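Local coordinates for putative permease protein, ABC transporter (Porphyromonas gingivalis, PDB 3IS6) that is a periplasmic-core-type domain of a putative ABC transporter permease and probably contributes to transmembrane transport by the full-length protein, at residues L95-R100 / D123-R128; N173-D178 / M209-K214. All coordinates share one frame; numbering follows the deposited sequence.

Contact 1. Residues L95-R100 / D123-R128; sequences LIAGVR and DVLGKR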
ATOM      1  N   LEU A  95     -23.063  10.369  10.573  1.00 13.86           N
ATOM      2  CA  LEU A  95     -22.816   9.269  11.462  1.00 14.28           C
ATOM      3  C   LEU A  95     -23.971   9.003  12.391  1.00 14.99           C
ATOM      4  O   LEU A  95     -24.510   9.889  12.983  1.00 13.46           O
ATOM      5  CB  LEU A  95     -21.554   9.508  12.269  1.00 14.18           C
ATOM      6  CG  LEU A  95     -20.260   9.691  11.511  1.00 14.97           C
ATOM      7  CD1 LEU A  95     -19.173   9.745  12.464  1.00 16.42           C
ATOM      8  CD2 LEU A  95     -20.014   8.597  10.524  1.00 13.05           C
ATOM      9  N   ILE A  96     -24.405   7.773  12.439  1.00 15.27           N
ATOM     10  CA  ILE A  96     -25.304   7.315  13.458  1.00 16.90           C
ATOM     11  C   ILE A  96     -24.675   7.193  14.833  1.00 16.97           C
ATOM     12  O   ILE A  96     -25.308   7.432  15.808  1.00 16.99           O
ATOM     13  CB  ILE A  96     -25.988   6.065  13.041  1.00 16.97           C
ATOM     14  CG1 ILE A  96     -26.904   6.389  11.897  1.00 19.09           C
ATOM     15  CG2 ILE A  96     -26.807   5.577  14.110  1.00 18.34           C
ATOM     16  CD1 ILE A  96     -27.168   5.239  11.030  1.00 22.50           C
ATOM     17  N   ALA A  97     -23.429   6.768  14.867  1.00 16.95           N
ATOM     18  CA  ALA A  97     -22.655   6.644  16.078  1.00 17.70           C
ATOM     19  C   ALA A  97     -21.219   7.082  15.876  1.00 17.64           C
ATOM     20  O   ALA A  97     -20.685   6.991  14.809  1.00 17.77           O
ATOM     21  CB  ALA A  97     -22.710   5.253  16.567  1.00 17.71           C
ATOM     22  N   GLY A  98     -20.598   7.547  16.936  1.00 17.66           N
ATOM     23  CA  GLY A  98     -19.235   7.994  16.910  1.00 17.79           C
ATOM     24  C   GLY A  98     -19.043   9.434  16.571  1.00 17.99           C
ATOM     25  O   GLY A  98     -19.959  10.094  16.242  1.00 18.65           O
ATOM     26  N   VAL A  99     -17.821   9.908  16.649  1.00 17.87           N
ATOM     27  CA  VAL A  99     -17.508  11.315  16.542  1.00 18.16           C
ATOM     28  C   VAL A  99     -17.099  11.766  15.150  1.00 18.16           C
ATOM     29  O   VAL A  99     -16.102  11.353  14.655  1.00 17.66           O
ATOM     30  CB  VAL A  99     -16.366  11.626  17.494  1.00 18.12           C
ATOM     31  CG1 VAL A  99     -15.923  13.011  17.404  1.00 18.47           C
ATOM     32  CG2 VAL A  99     -16.717  11.226  18.892  1.00 18.65           C
ATOM     33  N   ARG A 100     -17.865  12.668  14.559  1.00 18.53           N
ATOM     34  CA  ARG A 100     -17.660  13.070  13.191  1.00 18.83           C
ATOM     35  C   ARG A 100     -16.323  13.693  12.906  1.00 18.87           C
ATOM     36  O   ARG A 100     -15.705  13.366  11.947  1.00 18.73           O
ATOM     37  CB  ARG A 100     -18.747  13.993  12.708  1.00 19.36           C
ATOM     38  CG  ARG A 100     -18.558  14.428  11.278  1.00 20.74           C
ATOM     39  CD  ARG A 100     -19.616  15.396  10.825  1.00 22.66           C
ATOM     40  NE  ARG A 100     -19.616  15.703   9.406  1.00 22.13           N
ATOM     41  CZ  ARG A 100     -20.236  14.978   8.499  1.00 22.81           C
ATOM     42  NH1 ARG A 100     -20.861  13.910   8.873  1.00 21.91           N
ATOM     43  NH2 ARG A 100     -20.215  15.326   7.232  1.00 20.51           N
ATOM     44  N   ASP A 123     -24.346  -2.430  18.235  1.00 19.80           N
ATOM     45  CA  ASP A 123     -23.468  -2.022  19.300  1.00 20.40           C
ATOM     46  C   ASP A 123     -22.001  -2.264  19.017  1.00 20.50           C
ATOM     47  O   ASP A 123     -21.295  -2.747  19.854  1.00 20.71           O
ATOM     48  CB  ASP A 123     -23.851  -2.712  20.584  1.00 20.86           C
ATOM     49  CG  ASP A 123     -23.234  -2.061  21.776  1.00 22.14           C
ATOM     50  OD1 ASP A 123     -22.685  -2.790  22.626  1.00 24.21           O
ATOM     51  OD2 ASP A 123     -23.278  -0.820  21.845  1.00 23.17           O
ATOM     52  N   VAL A 124     -21.561  -1.920  17.825  1.00 20.81           N
ATOM     53  CA  VAL A 124     -20.245  -2.238  17.366  1.00 20.93           C
ATOM     54  C   VAL A 124     -19.219  -1.192  17.687  1.00 20.86           C
ATOM     55  O   VAL A 124     -18.061  -1.424  17.539  1.00 20.44           O
ATOM     56  CB  VAL A 124     -20.249  -2.532  15.863  1.00 21.14           C
ATOM     57  CG1 VAL A 124     -21.218  -3.574  15.559  1.00 20.93           C
ATOM     58  CG2 VAL A 124     -20.611  -1.354  15.117  1.00 23.05           C
ATOM     59  N   LEU A 125     -19.646  -0.047  18.170  1.00 20.27           N
ATOM     60  CA  LEU A 125     -18.705   1.020  18.367  1.00 19.83           C
ATOM     61  C   LEU A 125     -17.633   0.596  19.326  1.00 19.32           C
ATOM     62  O   LEU A 125     -17.900   0.094  20.347  1.00 19.44           O
ATOM     63  CB  LEU A 125     -19.435   2.234  18.892  1.00 19.37           C
ATOM     64  CG  LEU A 125     -18.692   3.535  18.848  1.00 19.71           C
ATOM     65  CD1 LEU A 125     -18.567   3.989  17.476  1.00 19.68           C
ATOM     66  CD2 LEU A 125     -19.419   4.572  19.643  1.00 17.69           C
ATOM     67  N   GLY A 126     -16.399   0.793  18.945  1.00 18.80           N
ATOM     68  CA  GLY A 126     -15.273   0.429  19.751  1.00 18.56           C
ATOM     69  C   GLY A 126     -14.808  -0.996  19.612  1.00 18.75           C
ATOM     70  O   GLY A 126     -13.783  -1.334  20.078  1.00 18.45           O
ATOM     71  N   LYS A 127     -15.554  -1.818  18.916  1.00 19.08           N
ATOM     72  CA  LYS A 127     -15.137  -3.184  18.673  1.00 20.04           C
ATOM     73  C   LYS A 127     -13.984  -3.289  17.663  1.00 20.77           C
ATOM     74  O   LYS A 127     -13.688  -2.382  16.939  1.00 20.79           O
ATOM     75  CB  LYS A 127     -16.321  -4.031  18.278  1.00 20.00           C
ATOM     76  CG  LYS A 127     -17.225  -4.361  19.407  1.00 20.17           C
ATOM     77  CD  LYS A 127     -18.429  -5.121  18.964  1.00 22.04           C
ATOM     78  CE  LYS A 127     -18.957  -6.031  20.035  1.00 22.24           C
ATOM     79  NZ  LYS A 127     -20.171  -6.703  19.679  1.00 22.48           N
ATOM     80  N   ARG A 128     -13.336  -4.422  17.646  1.00 20.73           N
ATOM     81  CA  ARG A 128     -12.140  -4.598  16.865  1.00 21.11           C
ATOM     82  C   ARG A 128     -12.279  -5.628  15.729  1.00 21.20           C
ATOM     83  O   ARG A 128     -12.816  -6.678  15.928  1.00 20.80           O
ATOM     84  CB  ARG A 128     -10.973  -4.952  17.767  1.00 21.69           C
ATOM     85  CG  ARG A 128     -10.584  -3.866  18.740  1.00 23.56           C
ATOM     86  CD  ARG A 128      -9.787  -4.407  19.911  1.00 30.74           C
ATOM     87  NE  ARG A 128     -10.531  -5.415  20.651  1.00 35.19           N
ATOM     88  CZ  ARG A 128     -10.315  -5.755  21.915  1.00 36.21           C
ATOM     89  NH1 ARG A 128      -9.367  -5.176  22.618  1.00 37.00           N
ATOM     90  NH2 ARG A 128     -11.047  -6.687  22.471  1.00 36.74           N
TER
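Leu125 reaches across to the backbone at Ala97 and Gly98, joining a type II beta turn, Val124 to Lys127, to a classic beta bulge in which Ile96 and Ala97 both face Val145. The contact is small, 89 Å² summed over both sides, with no hydrogen bond between the segments; the leucine methyls pack on backbone and on the Ala97 methyl. Its first shell is one leucine end: CD1 of Leu125 lies 4.1 Å from CA of Gly98 and 4.4 Å from CB of Ala97, while CD2 of Leu125 comes within 4.2 Å of the Gly98 N. The fork thus rests against a peptide, and the Ala97 methyl, directed at the turn, flanks it. Leu125 is extended this way because its CG stands anti to the backbone N (chi1 -166°). Gly98 has phi 89° and psi 174°, a backbone conformation that calls for glycine.

Both segments are tied to strand 140-146: Ala97 hydrogen-bonds through its backbone to Val145, and Gly126 and Lys127 to Ile142; the Val124 side chain touches Ile142 and Val145. Both segments belong to the MacB-like periplasmic core family region, and they meet at the surface of the chain. Within the turn, Lys127 N donates to Val124 O at 2.9 Å.

Contact 2. Residues N173-D178 / M209-K214; sequences NWIGND and MEVFRK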
ATOM      1  N   ASN A 173       1.549  10.365  -6.607  1.00 14.32           N
ATOM      2  CA  ASN A 173       1.841   9.980  -7.959  1.00 13.54           C
ATOM      3  C   ASN A 173       1.016  10.691  -9.034  1.00 13.05           C
ATOM      4  O   ASN A 173      -0.113  11.017  -8.822  1.00 12.67           O
ATOM      5  CB  ASN A 173       1.707   8.488  -8.063  1.00 13.68           C
ATOM      6  CG  ASN A 173       2.043   7.968  -9.402  1.00 13.17           C
ATOM      7  OD1 ASN A 173       3.069   8.249  -9.936  1.00 10.53           O
ATOM      8  ND2 ASN A 173       1.171   7.197  -9.945  1.00 12.73           N
ATOM      9  N   TRP A 174       1.647  10.952 -10.165  1.00 12.43           N
ATOM     10  CA  TRP A 174       1.002  11.485 -11.341  1.00 12.19           C
ATOM     11  C   TRP A 174       1.119  10.584 -12.571  1.00 11.66           C
ATOM     12  O   TRP A 174       0.537  10.845 -13.567  1.00 11.58           O
ATOM     13  CB  TRP A 174       1.499  12.892 -11.649  1.00 11.76           C
ATOM     14  CG  TRP A 174       1.043  13.917 -10.678  1.00 11.42           C
ATOM     15  CD1 TRP A 174       1.515  14.115  -9.452  1.00 11.78           C
ATOM     16  CD2 TRP A 174       0.026  14.885 -10.872  1.00 11.20           C
ATOM     17  NE1 TRP A 174       0.871  15.133  -8.855  1.00 11.14           N
ATOM     18  CE2 TRP A 174      -0.060  15.623  -9.713  1.00 10.57           C
ATOM     19  CE3 TRP A 174      -0.823  15.199 -11.925  1.00 10.36           C
ATOM     20  CZ2 TRP A 174      -0.950  16.644  -9.564  1.00 12.03           C
ATOM     21  CZ3 TRP A 174      -1.699  16.203 -11.773  1.00 11.00           C
ATOM     22  CH2 TRP A 174      -1.758  16.925 -10.612  1.00 11.44           C
ATOM     23  N   ILE A 175       1.882   9.528 -12.474  1.00 11.86           N
ATOM     24  CA  ILE A 175       2.072   8.666 -13.600  1.00 12.63           C
ATOM     25  C   ILE A 175       1.588   7.246 -13.360  1.00 12.70           C
ATOM     26  O   ILE A 175       2.165   6.500 -12.632  1.00 12.56           O
ATOM     27  CB  ILE A 175       3.561   8.661 -13.983  1.00 12.68           C
ATOM     28  CG1 ILE A 175       3.932  10.004 -14.594  1.00 13.81           C
ATOM     29  CG2 ILE A 175       3.857   7.617 -14.949  1.00 14.10           C
ATOM     30  CD1 ILE A 175       5.384  10.257 -14.682  1.00 15.59           C
ATOM     31  N   GLY A 176       0.504   6.896 -14.005  1.00 13.08           N
ATOM     32  CA  GLY A 176      -0.013   5.562 -13.905  1.00 14.12           C
ATOM     33  C   GLY A 176      -0.679   5.248 -12.597  1.00 14.78           C
ATOM     34  O   GLY A 176      -1.000   6.132 -11.844  1.00 14.11           O
ATOM     35  N   ASN A 177      -0.891   3.964 -12.353  1.00 15.08           N
ATOM     36  CA  ASN A 177      -1.546   3.545 -11.137  1.00 16.48           C
ATOM     37  C   ASN A 177      -2.824   4.340 -10.983  1.00 15.95           C
ATOM     38  O   ASN A 177      -3.027   4.941  -9.974  1.00 16.22           O
ATOM     39  CB  ASN A 177      -0.633   3.739  -9.951  1.00 16.52           C
ATOM     40  CG  ASN A 177      -1.140   3.067  -8.682  1.00 20.18           C
ATOM     41  OD1 ASN A 177      -1.614   1.949  -8.703  1.00 19.94           O
ATOM     42  ND2 ASN A 177      -1.011   3.763  -7.563  1.00 21.45           N
ATOM     43  N   ASP A 178      -3.650   4.355 -12.029  1.00 15.91           N
ATOM     44  CA  ASP A 178      -4.829   5.197 -12.096  1.00 15.31           C
ATOM     45  C   ASP A 178      -5.953   4.519 -11.337  1.00 14.03           C
ATOM     46  O   ASP A 178      -6.902   4.115 -11.911  1.00 13.75           O
ATOM     47  CB  ASP A 178      -5.304   5.349 -13.545  1.00 16.61           C
ATOM     48  CG  ASP A 178      -4.197   5.695 -14.513  1.00 20.33           C
ATOM     49  OD1 ASP A 178      -3.739   6.820 -14.487  1.00 24.12           O
ATOM     50  OD2 ASP A 178      -3.809   4.856 -15.329  1.00 22.28           O
HETATM   51  N   MSE A 209       6.607  14.618 -18.375  1.00 25.87           N
HETATM   52  CA  MSE A 209       6.009  14.228 -19.635  1.00 25.97           C
HETATM   53  C   MSE A 209       6.879  13.301 -20.454  1.00 25.71           C
HETATM   54  O   MSE A 209       6.461  12.748 -21.446  1.00 25.59           O
HETATM   55  CB  MSE A 209       5.564  15.446 -20.436  1.00 26.21           C
HETATM   56  CG  MSE A 209       4.950  16.560 -19.614  1.00 27.80           C
HETATM   57 SE   MSE A 209       3.025  16.633 -19.194  1.00 32.03          SE
HETATM   58  CE  MSE A 209       2.434  18.017 -20.360  1.00 30.52           C
ATOM     59  N   GLU A 210       8.107  13.134 -20.021  1.00 25.55           N
ATOM     60  CA  GLU A 210       9.055  12.357 -20.763  1.00 25.31           C
ATOM     61  C   GLU A 210       8.614  10.957 -20.828  1.00 25.18           C
ATOM     62  O   GLU A 210       8.750  10.303 -21.830  1.00 24.96           O
ATOM     63  CB  GLU A 210      10.400  12.401 -20.067  1.00 25.36           C
ATOM     64  N   VAL A 211       8.110  10.481 -19.720  1.00 25.05           N
ATOM     65  CA  VAL A 211       7.811   9.083 -19.578  1.00 25.02           C
ATOM     66  C   VAL A 211       6.762   8.651 -20.603  1.00 25.12           C
ATOM     67  O   VAL A 211       6.815   7.568 -21.167  1.00 25.05           O
ATOM     68  CB  VAL A 211       7.234   8.875 -18.227  1.00 24.97           C
ATOM     69  CG1 VAL A 211       7.105   7.421 -17.918  1.00 24.68           C
ATOM     70  CG2 VAL A 211       8.054   9.629 -17.205  1.00 24.98           C
ATOM     71  N   PHE A 212       5.791   9.519 -20.799  1.00 25.19           N
ATOM     72  CA  PHE A 212       4.745   9.309 -21.760  1.00 25.04           C
ATOM     73  C   PHE A 212       5.229   9.303 -23.197  1.00 25.10           C
ATOM     74  O   PHE A 212       4.896   8.409 -23.947  1.00 24.80           O
ATOM     75  CB  PHE A 212       3.692  10.371 -21.541  1.00 25.05           C
ATOM     76  CG  PHE A 212       2.894  10.137 -20.326  1.00 25.20           C
ATOM     77  CD1 PHE A 212       2.747   8.871 -19.842  1.00 24.92           C
ATOM     78  CD2 PHE A 212       2.307  11.153 -19.667  1.00 25.22           C
ATOM     79  CE1 PHE A 212       2.028   8.638 -18.747  1.00 24.91           C
ATOM     80  CE2 PHE A 212       1.587  10.910 -18.569  1.00 25.43           C
ATOM     81  CZ  PHE A 212       1.453   9.649 -18.107  1.00 25.12           C
ATOM     82  N   ARG A 213       6.037  10.285 -23.569  1.00 25.26           N
ATOM     83  CA  ARG A 213       6.503  10.376 -24.943  1.00 25.54           C
ATOM     84  C   ARG A 213       7.252   9.113 -25.239  1.00 25.68           C
ATOM     85  O   ARG A 213       7.173   8.575 -26.309  1.00 25.61           O
ATOM     86  CB  ARG A 213       7.366  11.610 -25.184  1.00 25.46           C
ATOM     87  N   LYS A 214       7.937   8.594 -24.259  1.00 26.03           N
ATOM     88  CA  LYS A 214       8.686   7.413 -24.507  1.00 26.35           C
ATOM     89  C   LYS A 214       7.754   6.313 -24.921  1.00 26.33           C
ATOM     90  O   LYS A 214       8.106   5.499 -25.750  1.00 26.64           O
ATOM     91  CB  LYS A 214       9.468   6.999 -23.284  1.00 26.55           C
TER
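Ile175 supplies nearly all of its segment's side, meeting Val211 and Phe212 from a loop in which the Asn173 amide bonds Ile175 at both its N and its O. CD1 of Ile175 meets CG2 of Val211 at 3.7 Å, the two side chains running at a slant to each other, and CG1 of Ile175 lies 4.3 Å from CZ of Phe212, approaching the ring obliquely. With CG1 anti to the carbonyl carbon (chi1 -71°), the longer branch of Ile175 extends to the helix, where consecutive residues receive it. No hydrogen bond joins the segments; 157 Å² is buried at the surface, and the side-chain contacts across the segments are apolar.

Two hydrogen bonds inside the loop shape the backbone at Ile175. Asn173 OD1 accepts from Ile175 N at 3.1 Å, and Asn173 ND2 donates to Ile175 O at 2.9 Å. The first donor stands 58° out of the carbonyl plane of Asn173; the Ile175 oxygen instead lies almost in the Asn173 amide plane. Together the two bonds restrain the amide's rotation. Next in the chain to Ile175, Trp174 stacks on His206 and its carbonyl accepts from Gln207. Geometrically this is an Asx turn at Asn173, presenting an apolar residue to the short helix 210-214.

Overall arrangement
From the N terminus, the chain first passes through strands 14-23, 54-70 and 74-83. Contact 1 then closes a loop of 22 intervening residues, which includes strand 109-113 and helix 114-119, and brings the connections before strand 109-113 and before strand 128-131 together. Contact 2 opens only afterwards: its 30 intervening residues include strand 181-186 and helix 196-206, so it ties the connection after helix 168-171 to helix 210-214. The loops are therefore in series, neither nested nor crossed. Spatially they lie on opposite sides of the chain's centre. The centres of contact 1 and contact 2 are about 41 Å apart, and the nearest atoms of contact 1 and contact 2 are about 26 Å apart.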